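Local coordinates for flagellar hook-associated protein (PDB 4UT1) that probably serves as a structural component of the bacterial flagellum, forming part of the junction between hook and filament, at residues A[380-385]-A[408-413]; A[482-487]-A[521-526]; A[209-214]-A[220-225]. One frame throughout, in Å; residues are numbered along the deposited sequence.

Contact 1. Residues A[380-385]-A[408-413]; sequences YTLTDR and LKLSLS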
ATOM      1  N   TYR A 380      16.311 -14.141  -7.585  1.00 18.60           N
ATOM      2  CA  TYR A 380      15.068 -13.803  -6.919  1.00 15.66           C
ATOM      3  C   TYR A 380      14.197 -13.031  -7.878  1.00 18.98           C
ATOM      4  O   TYR A 380      14.673 -12.144  -8.580  1.00 19.07           O
ATOM      5  CB  TYR A 380      15.331 -12.958  -5.676  1.00 14.26           C
ATOM      6  CG  TYR A 380      16.194 -13.622  -4.638  1.00 16.00           C
ATOM      7  CD1 TYR A 380      17.589 -13.637  -4.759  1.00 15.76           C
ATOM      8  CD2 TYR A 380      15.633 -14.223  -3.534  1.00 14.54           C
ATOM      9  CE1 TYR A 380      18.387 -14.260  -3.801  1.00 14.52           C
ATOM     10  CE2 TYR A 380      16.410 -14.830  -2.570  1.00 18.52           C
ATOM     11  CZ  TYR A 380      17.792 -14.845  -2.704  1.00 21.62           C
ATOM     12  OH  TYR A 380      18.559 -15.458  -1.731  1.00 20.22           O
ATOM     13  N   THR A 381      12.907 -13.330  -7.886  1.00 17.80           N
ATOM     14  CA  THR A 381      11.989 -12.553  -8.690  1.00 14.78           C
ATOM     15  C   THR A 381      10.879 -12.025  -7.793  1.00 15.14           C
ATOM     16  O   THR A 381      10.394 -12.748  -6.944  1.00 14.87           O
ATOM     17  CB  THR A 381      11.389 -13.396  -9.819  1.00 15.94           C
ATOM     18  OG1 THR A 381      12.447 -13.954 -10.613  1.00 14.15           O
ATOM     19  CG2 THR A 381      10.473 -12.556 -10.693  1.00 19.76           C
ATOM     20  N   LEU A 382      10.527 -10.758  -7.969  1.00 15.22           N
ATOM     21  CA  LEU A 382       9.371 -10.168  -7.306  1.00 14.50           C
ATOM     22  C   LEU A 382       8.242 -10.084  -8.310  1.00 14.53           C
ATOM     23  O   LEU A 382       8.368  -9.425  -9.343  1.00 18.14           O
ATOM     24  CB  LEU A 382       9.702  -8.776  -6.749  1.00 14.08           C
ATOM     25  CG  LEU A 382       8.654  -8.199  -5.791  1.00 17.98           C
ATOM     26  CD1 LEU A 382       8.768  -8.870  -4.435  1.00 17.94           C
ATOM     27  CD2 LEU A 382       8.802  -6.690  -5.653  1.00 16.50           C
ATOM     28  N   THR A 383       7.134 -10.751  -8.002  1.00 16.59           N
ATOM     29  CA  THR A 383       5.971 -10.754  -8.867  1.00 15.85           C
ATOM     30  C   THR A 383       4.780 -10.075  -8.189  1.00 17.78           C
ATOM     31  O   THR A 383       4.534 -10.280  -7.002  1.00 15.83           O
ATOM     32  CB  THR A 383       5.585 -12.186  -9.255  1.00 17.82           C
ATOM     33  OG1 THR A 383       6.726 -12.832  -9.847  1.00 19.79           O
ATOM     34  CG2 THR A 383       4.444 -12.177 -10.240  1.00 19.30           C
ATOM     35  N   ASP A 384       4.075  -9.248  -8.949  1.00 14.85           N
ATOM     36  CA  ASP A 384       2.834  -8.620  -8.493  1.00 18.18           C
ATOM     37  C   ASP A 384       1.732  -9.678  -8.457  1.00 19.68           C
ATOM     38  O   ASP A 384       1.433 -10.299  -9.478  1.00 20.78           O
ATOM     39  CB  ASP A 384       2.471  -7.455  -9.422  1.00 21.35           C
ATOM     40  CG  ASP A 384       1.297  -6.647  -8.921  1.00 23.44           C
ATOM     41  OD1 ASP A 384       0.253  -7.244  -8.611  1.00 21.94           O
ATOM     42  OD2 ASP A 384       1.418  -5.410  -8.864  1.00 21.88           O
ATOM     43  N   ARG A 385       1.133  -9.887  -7.284  1.00 15.72           N
ATOM     44  CA  ARG A 385       0.176 -10.979  -7.098  1.00 19.95           C
ATOM     45  C   ARG A 385      -1.182 -10.726  -7.760  1.00 20.27           C
ATOM     46  O   ARG A 385      -1.931 -11.663  -8.013  1.00 19.61           O
ATOM     47  CB  ARG A 385      -0.017 -11.257  -5.602  1.00 16.43           C
ATOM     48  CG  ARG A 385       1.078 -12.126  -4.984  1.00 14.01           C
ATOM     49  CD  ARG A 385       0.978 -12.182  -3.461  1.00 15.78           C
ATOM     50  NE  ARG A 385      -0.320 -12.654  -2.953  1.00 12.64           N
ATOM     51  CZ  ARG A 385      -0.663 -13.928  -2.766  1.00 17.01           C
ATOM     52  NH1 ARG A 385       0.166 -14.921  -3.085  1.00 17.03           N
ATOM     53  NH2 ARG A 385      -1.869 -14.217  -2.278  1.00 17.73           N
ATOM     54  N   LEU A 408      11.193  -1.797  -2.492  1.00 13.10           N
ATOM     55  CA  LEU A 408      11.314  -2.610  -1.288  1.00 14.98           C
ATOM     56  C   LEU A 408      12.738  -3.053  -1.000  1.00 18.44           C
ATOM     57  O   LEU A 408      13.473  -3.439  -1.909  1.00 21.07           O
ATOM     58  CB  LEU A 408      10.445  -3.861  -1.403  1.00 15.77           C
ATOM     59  CG  LEU A 408       8.955  -3.635  -1.606  1.00 12.32           C
ATOM     60  CD1 LEU A 408       8.268  -4.984  -1.803  1.00 13.79           C
ATOM     61  CD2 LEU A 408       8.392  -2.880  -0.395  1.00 14.61           C
ATOM     62  N   LYS A 409      13.101  -3.035   0.277  1.00 17.21           N
ATOM     63  CA  LYS A 409      14.344  -3.636   0.735  1.00 19.26           C
ATOM     64  C   LYS A 409      14.018  -5.019   1.275  1.00 20.26           C
ATOM     65  O   LYS A 409      13.238  -5.161   2.217  1.00 17.51           O
ATOM     66  CB  LYS A 409      15.022  -2.774   1.803  1.00 22.45           C
ATOM     67  CG  LYS A 409      15.507  -1.410   1.287  1.00 26.52           C
ATOM     68  CD  LYS A 409      16.112  -0.559   2.408  1.00 31.70           C
ATOM     69  CE  LYS A 409      16.496   0.838   1.918  1.00 31.64           C
ATOM     70  NZ  LYS A 409      16.748   1.774   3.055  1.00 41.31           N
ATOM     71  N   LEU A 410      14.613  -6.039   0.668  1.00 15.58           N
ATOM     72  CA  LEU A 410      14.282  -7.415   1.016  1.00 18.65           C
ATOM     73  C   LEU A 410      15.495  -8.108   1.618  1.00 20.25           C
ATOM     74  O   LEU A 410      16.565  -8.169   1.001  1.00 21.17           O
ATOM     75  CB  LEU A 410      13.771  -8.163  -0.216  1.00 15.80           C
ATOM     76  CG  LEU A 410      12.527  -7.569  -0.878  1.00 20.05           C
ATOM     77  CD1 LEU A 410      12.807  -7.160  -2.313  1.00 21.99           C
ATOM     78  CD2 LEU A 410      11.367  -8.561  -0.812  1.00 19.53           C
ATOM     79  N   SER A 411      15.328  -8.610   2.835  1.00 17.78           N
ATOM     80  CA  SER A 411      16.423  -9.250   3.543  1.00 22.45           C
ATOM     81  C   SER A 411      16.085 -10.666   3.995  1.00 21.60           C
ATOM     82  O   SER A 411      15.105 -10.890   4.698  1.00 19.85           O
ATOM     83  CB  SER A 411      16.829  -8.389   4.735  1.00 20.53           C
ATOM     84  OG  SER A 411      17.374  -7.184   4.248  1.00 22.10           O
ATOM     85  N   LEU A 412      16.917 -11.617   3.583  1.00 20.85           N
ATOM     86  CA  LEU A 412      16.719 -13.021   3.910  1.00 18.72           C
ATOM     87  C   LEU A 412      17.767 -13.509   4.898  1.00 19.45           C
ATOM     88  O   LEU A 412      18.899 -13.048   4.879  1.00 21.30           O
ATOM     89  CB  LEU A 412      16.758 -13.865   2.642  1.00 21.58           C
ATOM     90  CG  LEU A 412      15.615 -13.577   1.666  1.00 22.14           C
ATOM     91  CD1 LEU A 412      16.165 -13.328   0.277  1.00 26.46           C
ATOM     92  CD2 LEU A 412      14.610 -14.729   1.660  1.00 15.75           C
ATOM     93  N   SER A 413      17.388 -14.439   5.766  1.00 21.58           N
ATOM     94  CA  SER A 413      18.316 -14.965   6.765  1.00 27.44           C
ATOM     95  C   SER A 413      19.320 -15.940   6.137  1.00 24.84           C
ATOM     96  O   SER A 413      20.371 -16.225   6.704  1.00 29.07           O
ATOM     97  CB  SER A 413      17.548 -15.656   7.885  1.00 26.44           C
ATOM     98  OG  SER A 413      16.866 -16.788   7.389  1.00 25.40           O
TER

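Contact 2. Residues A[482-487]-A[521-526]; sequences LAYNAA and YDPSKG. With EDO (1,2-ethanediol), chain I.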
ATOM      1  N   LEU A 482      28.163  35.267  10.053  1.00 13.42           N
ATOM      2  CA  LEU A 482      28.694  35.555   8.736  1.00 14.43           C
ATOM      3  C   LEU A 482      28.970  37.038   8.690  1.00 14.79           C
ATOM      4  O   LEU A 482      28.221  37.818   9.254  1.00 15.33           O
ATOM      5  CB  LEU A 482      27.709  35.151   7.646  1.00 12.52           C
ATOM      6  CG  LEU A 482      27.260  33.689   7.744  1.00 14.07           C
ATOM      7  CD1 LEU A 482      26.312  33.374   6.613  1.00 11.75           C
ATOM      8  CD2 LEU A 482      28.502  32.770   7.717  1.00 13.07           C
ATOM      9  N   ALA A 483      30.054  37.419   8.030  1.00 14.50           N
ATOM     10  CA  ALA A 483      30.399  38.829   7.860  1.00 13.79           C
ATOM     11  C   ALA A 483      30.678  39.105   6.384  1.00 16.29           C
ATOM     12  O   ALA A 483      31.306  38.287   5.702  1.00 15.84           O
ATOM     13  CB  ALA A 483      31.599  39.186   8.716  1.00 15.36           C
ATOM     14  N   TYR A 484      30.215  40.250   5.891  1.00 15.71           N
ATOM     15  CA  TYR A 484      30.394  40.608   4.489  1.00 14.05           C
ATOM     16  C   TYR A 484      31.573  41.552   4.319  1.00 14.59           C
ATOM     17  O   TYR A 484      31.685  42.558   5.016  1.00 14.69           O
ATOM     18  CB  TYR A 484      29.130  41.260   3.938  1.00 16.49           C
ATOM     19  CG  TYR A 484      29.183  41.715   2.483  1.00 15.77           C
ATOM     20  CD1 TYR A 484      29.217  40.794   1.450  1.00 15.73           C
ATOM     21  CD2 TYR A 484      29.138  43.073   2.152  1.00 15.64           C
ATOM     22  CE1 TYR A 484      29.220  41.193   0.131  1.00 17.19           C
ATOM     23  CE2 TYR A 484      29.141  43.485   0.829  1.00 16.05           C
ATOM     24  CZ  TYR A 484      29.187  42.546  -0.174  1.00 17.48           C
ATOM     25  OH  TYR A 484      29.180  42.934  -1.495  1.00 16.37           O
ATOM     26  N   ASN A 485      32.443  41.228   3.373  1.00 13.71           N
ATOM     27  CA  ASN A 485      33.538  42.127   3.016  1.00 12.26           C
ATOM     28  C   ASN A 485      33.229  42.832   1.692  1.00 11.91           C
ATOM     29  O   ASN A 485      33.160  42.188   0.654  1.00 18.63           O
ATOM     30  CB  ASN A 485      34.846  41.337   2.935  1.00 14.28           C
ATOM     31  CG  ASN A 485      36.031  42.226   2.672  1.00 17.09           C
ATOM     32  OD1 ASN A 485      36.305  42.563   1.529  1.00 19.89           O
ATOM     33  ND2 ASN A 485      36.724  42.631   3.728  1.00 19.74           N
ATOM     34  N   ALA A 486      33.007  44.148   1.723  1.00 17.70           N
ATOM     35  CA  ALA A 486      32.550  44.853   0.518  1.00 17.20           C
ATOM     36  C   ALA A 486      33.648  44.958  -0.549  1.00 18.81           C
ATOM     37  O   ALA A 486      33.364  45.011  -1.751  1.00 16.92           O
ATOM     38  CB  ALA A 486      32.026  46.260   0.883  1.00 17.22           C
ATOM     39  N   ALA A 487      34.892  44.985  -0.103  1.00 13.91           N
ATOM     40  CA  ALA A 487      36.029  45.132  -1.023  1.00 17.16           C
ATOM     41  C   ALA A 487      36.141  43.916  -1.948  1.00 18.98           C
ATOM     42  O   ALA A 487      36.299  44.053  -3.166  1.00 18.22           O
ATOM     43  CB  ALA A 487      37.318  45.343  -0.248  1.00 17.85           C
ATOM     44  N   TYR A 521      29.535  36.688  -2.867  1.00 16.00           N
ATOM     45  CA  TYR A 521      28.163  37.178  -2.785  1.00 20.25           C
ATOM     46  C   TYR A 521      27.982  38.348  -3.733  1.00 20.82           C
ATOM     47  O   TYR A 521      28.730  39.339  -3.672  1.00 20.27           O
ATOM     48  CB  TYR A 521      27.790  37.598  -1.366  1.00 18.33           C
ATOM     49  CG  TYR A 521      26.381  38.148  -1.329  1.00 20.36           C
ATOM     50  CD1 TYR A 521      25.285  37.295  -1.395  1.00 19.42           C
ATOM     51  CD2 TYR A 521      26.151  39.517  -1.283  1.00 21.25           C
ATOM     52  CE1 TYR A 521      23.993  37.788  -1.391  1.00 20.16           C
ATOM     53  CE2 TYR A 521      24.863  40.021  -1.278  1.00 19.84           C
ATOM     54  CZ  TYR A 521      23.792  39.162  -1.334  1.00 19.28           C
ATOM     55  OH  TYR A 521      22.516  39.668  -1.333  1.00 19.70           O
ATOM     56  N   ASP A 522      27.012  38.201  -4.627  1.00 17.66           N
ATOM     57  CA  ASP A 522      26.673  39.215  -5.617  1.00 19.49           C
ATOM     58  C   ASP A 522      25.340  39.871  -5.250  1.00 22.60           C
ATOM     59  O   ASP A 522      24.280  39.264  -5.407  1.00 21.71           O
ATOM     60  CB  ASP A 522      26.605  38.578  -7.008  1.00 24.46           C
ATOM     61  CG  ASP A 522      26.457  39.597  -8.128  1.00 27.10           C
ATOM     62  OD1 ASP A 522      26.075  40.754  -7.867  1.00 26.34           O
ATOM     63  OD2 ASP A 522      26.717  39.224  -9.292  1.00 33.27           O
ATOM     64  N   PRO A 523      25.394  41.120  -4.756  1.00 23.21           N
ATOM     65  CA  PRO A 523      24.185  41.842  -4.340  1.00 22.96           C
ATOM     66  C   PRO A 523      23.163  41.995  -5.459  1.00 23.09           C
ATOM     67  O   PRO A 523      21.977  42.199  -5.178  1.00 23.05           O
ATOM     68  CB  PRO A 523      24.724  43.212  -3.906  1.00 21.89           C
ATOM     69  CG  PRO A 523      26.173  42.950  -3.539  1.00 21.35           C
ATOM     70  CD  PRO A 523      26.619  41.911  -4.540  1.00 22.24           C
ATOM     71  N   SER A 524      23.607  41.901  -6.706  1.00 21.47           N
ATOM     72  CA  SER A 524      22.698  42.057  -7.831  1.00 26.68           C
ATOM     73  C   SER A 524      21.866  40.799  -7.996  1.00 27.92           C
ATOM     74  O   SER A 524      20.800  40.819  -8.613  1.00 27.41           O
ATOM     75  CB  SER A 524      23.459  42.367  -9.126  1.00 28.98           C
ATOM     76  OG  SER A 524      24.172  41.243  -9.612  1.00 27.01           O
ATOM     77  N   LYS A 525      22.347  39.705  -7.419  1.00 24.34           N
ATOM     78  CA  LYS A 525      21.715  38.410  -7.610  1.00 21.71           C
ATOM     79  C   LYS A 525      21.186  37.814  -6.305  1.00 24.87           C
ATOM     80  O   LYS A 525      20.251  37.007  -6.315  1.00 27.60           O
ATOM     81  CB  LYS A 525      22.710  37.434  -8.256  1.00 27.61           C
ATOM     82  CG  LYS A 525      23.232  37.866  -9.618  1.00 29.59           C
ATOM     83  CD  LYS A 525      24.367  36.951 -10.096  1.00 36.87           C
ATOM     84  CE  LYS A 525      24.843  37.322 -11.500  1.00 35.49           C
ATOM     85  NZ  LYS A 525      26.035  36.525 -11.916  1.00 40.37           N
ATOM     86  N   GLY A 526      21.792  38.194  -5.186  1.00 22.63           N
ATOM     87  CA  GLY A 526      21.510  37.538  -3.919  1.00 20.64           C
ATOM     88  C   GLY A 526      22.056  36.116  -3.952  1.00 22.73           C
ATOM     89  O   GLY A 526      22.674  35.706  -4.939  1.00 22.09           O
TER
HETATM   90  C1  EDO I1635      27.020  34.895  -6.705  1.00 27.06           C
HETATM   91  O1  EDO I1635      27.896  34.506  -5.643  1.00 33.41           O
HETATM   92  C2  EDO I1635      25.604  34.982  -6.146  1.00 32.62           C
HETATM   93  O2  EDO I1635      25.555  35.912  -5.053  1.00 22.50           O

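Contact 3. Residues A[209-214]-A[220-225]; sequences LAVSKL and VQVVQS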
ATOM      1  N   LEU A 209     -31.103 -30.924 -13.345  1.00 30.12           N
ATOM      2  CA  LEU A 209     -31.308 -29.838 -12.397  1.00 34.89           C
ATOM      3  C   LEU A 209     -30.117 -29.726 -11.456  1.00 34.25           C
ATOM      4  O   LEU A 209     -29.737 -28.627 -11.046  1.00 29.00           O
ATOM      5  CB  LEU A 209     -32.590 -30.048 -11.597  1.00 36.32           C
ATOM      6  CG  LEU A 209     -32.799 -29.082 -10.428  1.00 39.08           C
ATOM      7  CD1 LEU A 209     -32.721 -27.629 -10.898  1.00 36.49           C
ATOM      8  CD2 LEU A 209     -34.125 -29.354  -9.732  1.00 40.07           C
ATOM      9  N   ALA A 210     -29.530 -30.870 -11.114  1.00 29.58           N
ATOM     10  CA  ALA A 210     -28.353 -30.885 -10.255  1.00 26.80           C
ATOM     11  C   ALA A 210     -27.184 -30.204 -10.959  1.00 23.89           C
ATOM     12  O   ALA A 210     -26.488 -29.382 -10.363  1.00 25.13           O
ATOM     13  CB  ALA A 210     -27.992 -32.316  -9.859  1.00 26.77           C
ATOM     14  N   VAL A 211     -26.976 -30.536 -12.231  1.00 23.15           N
ATOM     15  CA  VAL A 211     -25.903 -29.920 -13.007  1.00 23.94           C
ATOM     16  C   VAL A 211     -26.111 -28.412 -13.111  1.00 23.75           C
ATOM     17  O   VAL A 211     -25.149 -27.633 -13.068  1.00 23.80           O
ATOM     18  CB  VAL A 211     -25.808 -30.511 -14.422  1.00 24.29           C
ATOM     19  CG1 VAL A 211     -24.881 -29.668 -15.288  1.00 24.74           C
ATOM     20  CG2 VAL A 211     -25.331 -31.963 -14.368  1.00 23.89           C
ATOM     21  N   SER A 212     -27.369 -28.010 -13.264  1.00 26.22           N
ATOM     22  CA  SER A 212     -27.716 -26.595 -13.348  1.00 26.92           C
ATOM     23  C   SER A 212     -27.288 -25.897 -12.081  1.00 24.38           C
ATOM     24  O   SER A 212     -26.485 -24.958 -12.115  1.00 21.75           O
ATOM     25  CB  SER A 212     -29.218 -26.404 -13.575  1.00 24.31           C
ATOM     26  OG  SER A 212     -29.592 -25.044 -13.382  1.00 30.81           O
ATOM     27  N   LYS A 213     -27.825 -26.373 -10.963  1.00 22.76           N
ATOM     28  CA  LYS A 213     -27.478 -25.840  -9.656  1.00 26.30           C
ATOM     29  C   LYS A 213     -25.963 -25.802  -9.476  1.00 22.62           C
ATOM     30  O   LYS A 213     -25.415 -24.798  -9.034  1.00 19.04           O
ATOM     31  CB  LYS A 213     -28.130 -26.666  -8.543  1.00 28.68           C
ATOM     32  CG  LYS A 213     -29.659 -26.773  -8.644  1.00 30.11           C
ATOM     33  CD  LYS A 213     -30.339 -25.419  -8.826  1.00 34.91           C
ATOM     34  CE  LYS A 213     -30.289 -24.574  -7.565  1.00 37.92           C
ATOM     35  NZ  LYS A 213     -31.160 -23.360  -7.676  1.00 42.25           N
ATOM     36  N   LEU A 214     -25.289 -26.887  -9.840  1.00 21.53           N
ATOM     37  CA  LEU A 214     -23.832 -26.954  -9.731  1.00 20.83           C
ATOM     38  C   LEU A 214     -23.096 -25.856 -10.527  1.00 20.11           C
ATOM     39  O   LEU A 214     -22.138 -25.253 -10.033  1.00 20.04           O
ATOM     40  CB  LEU A 214     -23.353 -28.347 -10.177  1.00 19.67           C
ATOM     41  CG  LEU A 214     -21.838 -28.564 -10.265  1.00 22.69           C
ATOM     42  CD1 LEU A 214     -21.157 -28.294  -8.926  1.00 16.62           C
ATOM     43  CD2 LEU A 214     -21.539 -29.985 -10.737  1.00 22.62           C
ATOM     44  N   VAL A 220     -18.283 -25.720 -14.667  1.00 22.10           N
ATOM     45  CA  VAL A 220     -18.218 -27.152 -14.909  1.00 23.92           C
ATOM     46  C   VAL A 220     -18.527 -27.499 -16.355  1.00 28.52           C
ATOM     47  O   VAL A 220     -19.305 -26.813 -17.027  1.00 28.54           O
ATOM     48  CB  VAL A 220     -19.197 -27.921 -14.007  1.00 18.44           C
ATOM     49  CG1 VAL A 220     -18.840 -27.705 -12.540  1.00 19.38           C
ATOM     50  CG2 VAL A 220     -20.635 -27.505 -14.296  1.00 21.40           C
ATOM     51  N   GLN A 221     -17.906 -28.572 -16.826  1.00 25.84           N
ATOM     52  CA  GLN A 221     -18.221 -29.137 -18.124  1.00 28.68           C
ATOM     53  C   GLN A 221     -18.594 -30.610 -17.941  1.00 30.98           C
ATOM     54  O   GLN A 221     -17.883 -31.369 -17.273  1.00 26.72           O
ATOM     55  CB  GLN A 221     -17.048 -28.988 -19.078  1.00 31.07           C
ATOM     56  CG  GLN A 221     -15.809 -29.735 -18.628  1.00 33.44           C
ATOM     57  CD  GLN A 221     -14.592 -29.411 -19.468  1.00 39.86           C
ATOM     58  OE1 GLN A 221     -14.000 -28.339 -19.334  1.00 48.38           O
ATOM     59  NE2 GLN A 221     -14.209 -30.339 -20.342  1.00 50.90           N
ATOM     60  N   VAL A 222     -19.725 -31.001 -18.514  1.00 31.48           N
ATOM     61  CA  VAL A 222     -20.173 -32.379 -18.419  1.00 30.05           C
ATOM     62  C   VAL A 222     -19.860 -33.095 -19.719  1.00 33.59           C
ATOM     63  O   VAL A 222     -19.817 -32.477 -20.782  1.00 34.84           O
ATOM     64  CB  VAL A 222     -21.676 -32.478 -18.128  1.00 34.11           C
ATOM     65  CG1 VAL A 222     -22.141 -31.255 -17.363  1.00 32.32           C
ATOM     66  CG2 VAL A 222     -22.463 -32.635 -19.424  1.00 38.19           C
ATOM     67  N   VAL A 223     -19.623 -34.397 -19.635  1.00 32.00           N
ATOM     68  CA  VAL A 223     -19.430 -35.193 -20.835  1.00 32.19           C
ATOM     69  C   VAL A 223     -20.183 -36.521 -20.724  1.00 39.66           C
ATOM     70  O   VAL A 223     -20.172 -37.168 -19.674  1.00 36.61           O
ATOM     71  CB  VAL A 223     -17.945 -35.454 -21.106  1.00 34.73           C
ATOM     72  CG1 VAL A 223     -17.214 -35.778 -19.814  1.00 33.89           C
ATOM     73  CG2 VAL A 223     -17.786 -36.574 -22.122  1.00 43.17           C
ATOM     74  N   GLN A 224     -20.855 -36.900 -21.807  1.00 42.73           N
ATOM     75  CA  GLN A 224     -21.567 -38.171 -21.875  1.00 45.07           C
ATOM     76  C   GLN A 224     -20.609 -39.358 -21.918  1.00 43.18           C
ATOM     77  O   GLN A 224     -19.493 -39.251 -22.424  1.00 46.80           O
ATOM     78  CB  GLN A 224     -22.481 -38.202 -23.101  1.00 47.82           C
ATOM     79  CG  GLN A 224     -23.739 -37.363 -22.964  1.00 51.33           C
ATOM     80  CD  GLN A 224     -24.774 -38.018 -22.075  1.00 51.54           C
ATOM     81  OE1 GLN A 224     -24.600 -39.157 -21.642  1.00 51.93           O
ATOM     82  NE2 GLN A 224     -25.859 -37.303 -21.798  1.00 53.05           N
ATOM     83  N   SER A 225     -21.057 -40.490 -21.384  1.00 50.98           N
ATOM     84  CA  SER A 225     -20.275 -41.723 -21.414  1.00 53.40           C
ATOM     85  C   SER A 225     -21.135 -42.920 -21.000  1.00 54.12           C
ATOM     86  O   SER A 225     -21.289 -43.196 -19.809  1.00 55.48           O
ATOM     87  CB  SER A 225     -19.050 -41.604 -20.501  1.00 52.04           C
ATOM     88  OG  SER A 225     -18.199 -42.729 -20.636  1.00 59.72           O
TER

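Contact 1. Residues A[380-385]-A[408-413]
The hydrophobic core between two facing β-sheets is closed here by Tyr380 and Leu382 of one sheet and Leu408, Leu410 and Leu412 of the other. Strands 380-384 and 408-412 approach to 11.2 Å between axes, at 132° between their directions. No hydrogen bond joins them; the meeting is made entirely by apolar side chains. Tyr380 and Leu412 come from opposite directions, and methyl CD1 of Leu412 presses obliquely on the phenol ring, tightest at Tyr380 CE2 (3.2 Å), with Tyr380 CZ at 3.7 Å from the same CD1. Tyr380 sets its ring beside the backbone N and anti to the carbonyl carbon (chi1 -60°), which brings the CE2 side of the ring to that methyl. Leu382 divides its two methyls between two partners: its CD2 lies 4.2 Å from Leu408 CD1, while its CD1 stands 4.5 Å from Leu410 CD2, a looser approach. Met403 of strand 402-405 touches both Tyr380 and Leu412, and Ile405 adds to the packing on Leu382. All five touching residues are buried. Backbone bonds tie strand 380-384 to strands 371-375 and 390-394 of its own sheet, and the inward side chains of the two sheets meet across the gap, as in the core of a β-sandwich.

Contact 2. Residues A[482-487]-A[521-526]
Tyr484 reaches from strand 480-485 to the loop 521-526, where its ring meets Tyr521 and its hydroxyl end meets Pro523. The two tyrosine rings have their planes at 90° and their centroids 5.9 Å apart. Carbon CE1 of Tyr484 comes to the edge of the Tyr521 ring, near its plane, 3.8 Å from Tyr521 CD2, whereas Tyr521 approaches the Tyr484 ring obliquely. Farther along the same side chain, Tyr484 OH rests 3.6 Å from Pro523 CG, the two side chains crossing at about a right angle. Both tyrosines carry CG anti to the backbone N (chi1 179° for Tyr484), which brings Tyr484 CE1 up to Tyr521 CD2. Around this first shell, Leu491 and Pro554 also touch Tyr484, and the hydroxyl of Tyr521 is hydrogen-bonded to the carbonyl O of Gly552.

The loop is held in shape from within. Asp522 OD1 takes two donors on one face of its carboxylate, the backbone N of Ser524 (3.0 Å), which makes an Asx turn, and Ser524 OG at 2.6 Å. The backbone O of Asp522 accepts from both Lys525 N and Gly526 N. A 1,2-ethanediol, probably from the crystallisation liquor, lies against the loop: its O2 accepts from Asp522 N at 2.7 Å and donates to Gly526 O. Asp522 and Ser524 thus bond within the loop and Tyr521 OH bonds to Gly552, while no hydrogen bond joins 521-526 to 482-487, which meet by aromatic and apolar contact.

Contact 3. Residues A[209-214]-A[220-225]
Leu214, near the end of helix 201-215, and Val220, at the start of strand 220-225, meet through their branched ends. From the leucine backbone the side chain leaves toward the strand, and CB is still 5.1 Å from Val220 CG1. With CG anti to the backbone N (chi1 174°), the next atom is carried outward, and Leu214 CG reaches 3.9 Å from that same valine methyl. At the tip the two branches divide: Leu214 CD2 stays on Val220 CG1 at 4.0 Å, whereas Leu214 CD1 lies a little farther from it, at 4.3 Å. A single methyl is therefore set against the fork of the leucine, and the two side chains lie oblique to each other. Leu214 also touches Ile176 of helix 134-193.

A short connection leads from the helix into the strand, and the chain doubles back obliquely, so that positions 214 and 211 face 220 and 222 in that order. Strand 220-225 is one of the two outermost strands of a six-stranded antiparallel meander in which each strand pairs with the next along the chain; the helix packs on Val220 and Val222 of this edge strand.

One helical turn earlier, Val211 puts CG1 anti to its own N (chi1 169°) and meets CG1 of Val222 at 3.8 Å, a single methyl-to-methyl contact. Val222 holds a chi1 of -28°, far from a staggered value, which suggests some torsional strain at this point. Asn83 of helix 80-106 touches both valines, and Asn80 ND2 of the same helix is hydrogen-bonded to the carbonyl O of Val222. On the helical side, Ile183 packs on Val211, bringing helix 134-193 alongside as well.

Overall arrangement
The contacts follow one another along the chain without overlap: contact 3 first, then contact 1, then contact 2, each in a different region of the protein. Contact 3 joins a helix to the edge of a meander sheet in the FlgK helical domain; contact 1 lies between two sheets in the D2-like domain, and contact 2 ties a strand to a loop in the D3 domain. They share no sheet. Contacts 1 and 3 have centres about 43 Å apart, contacts 1 and 2 about 53 Å, and contacts 2 and 3 about 89 Å, on opposite sides of the chain's centre. These separations, with no touch between the contacts, are consistent with an elongated structural molecule whose parts pack locally.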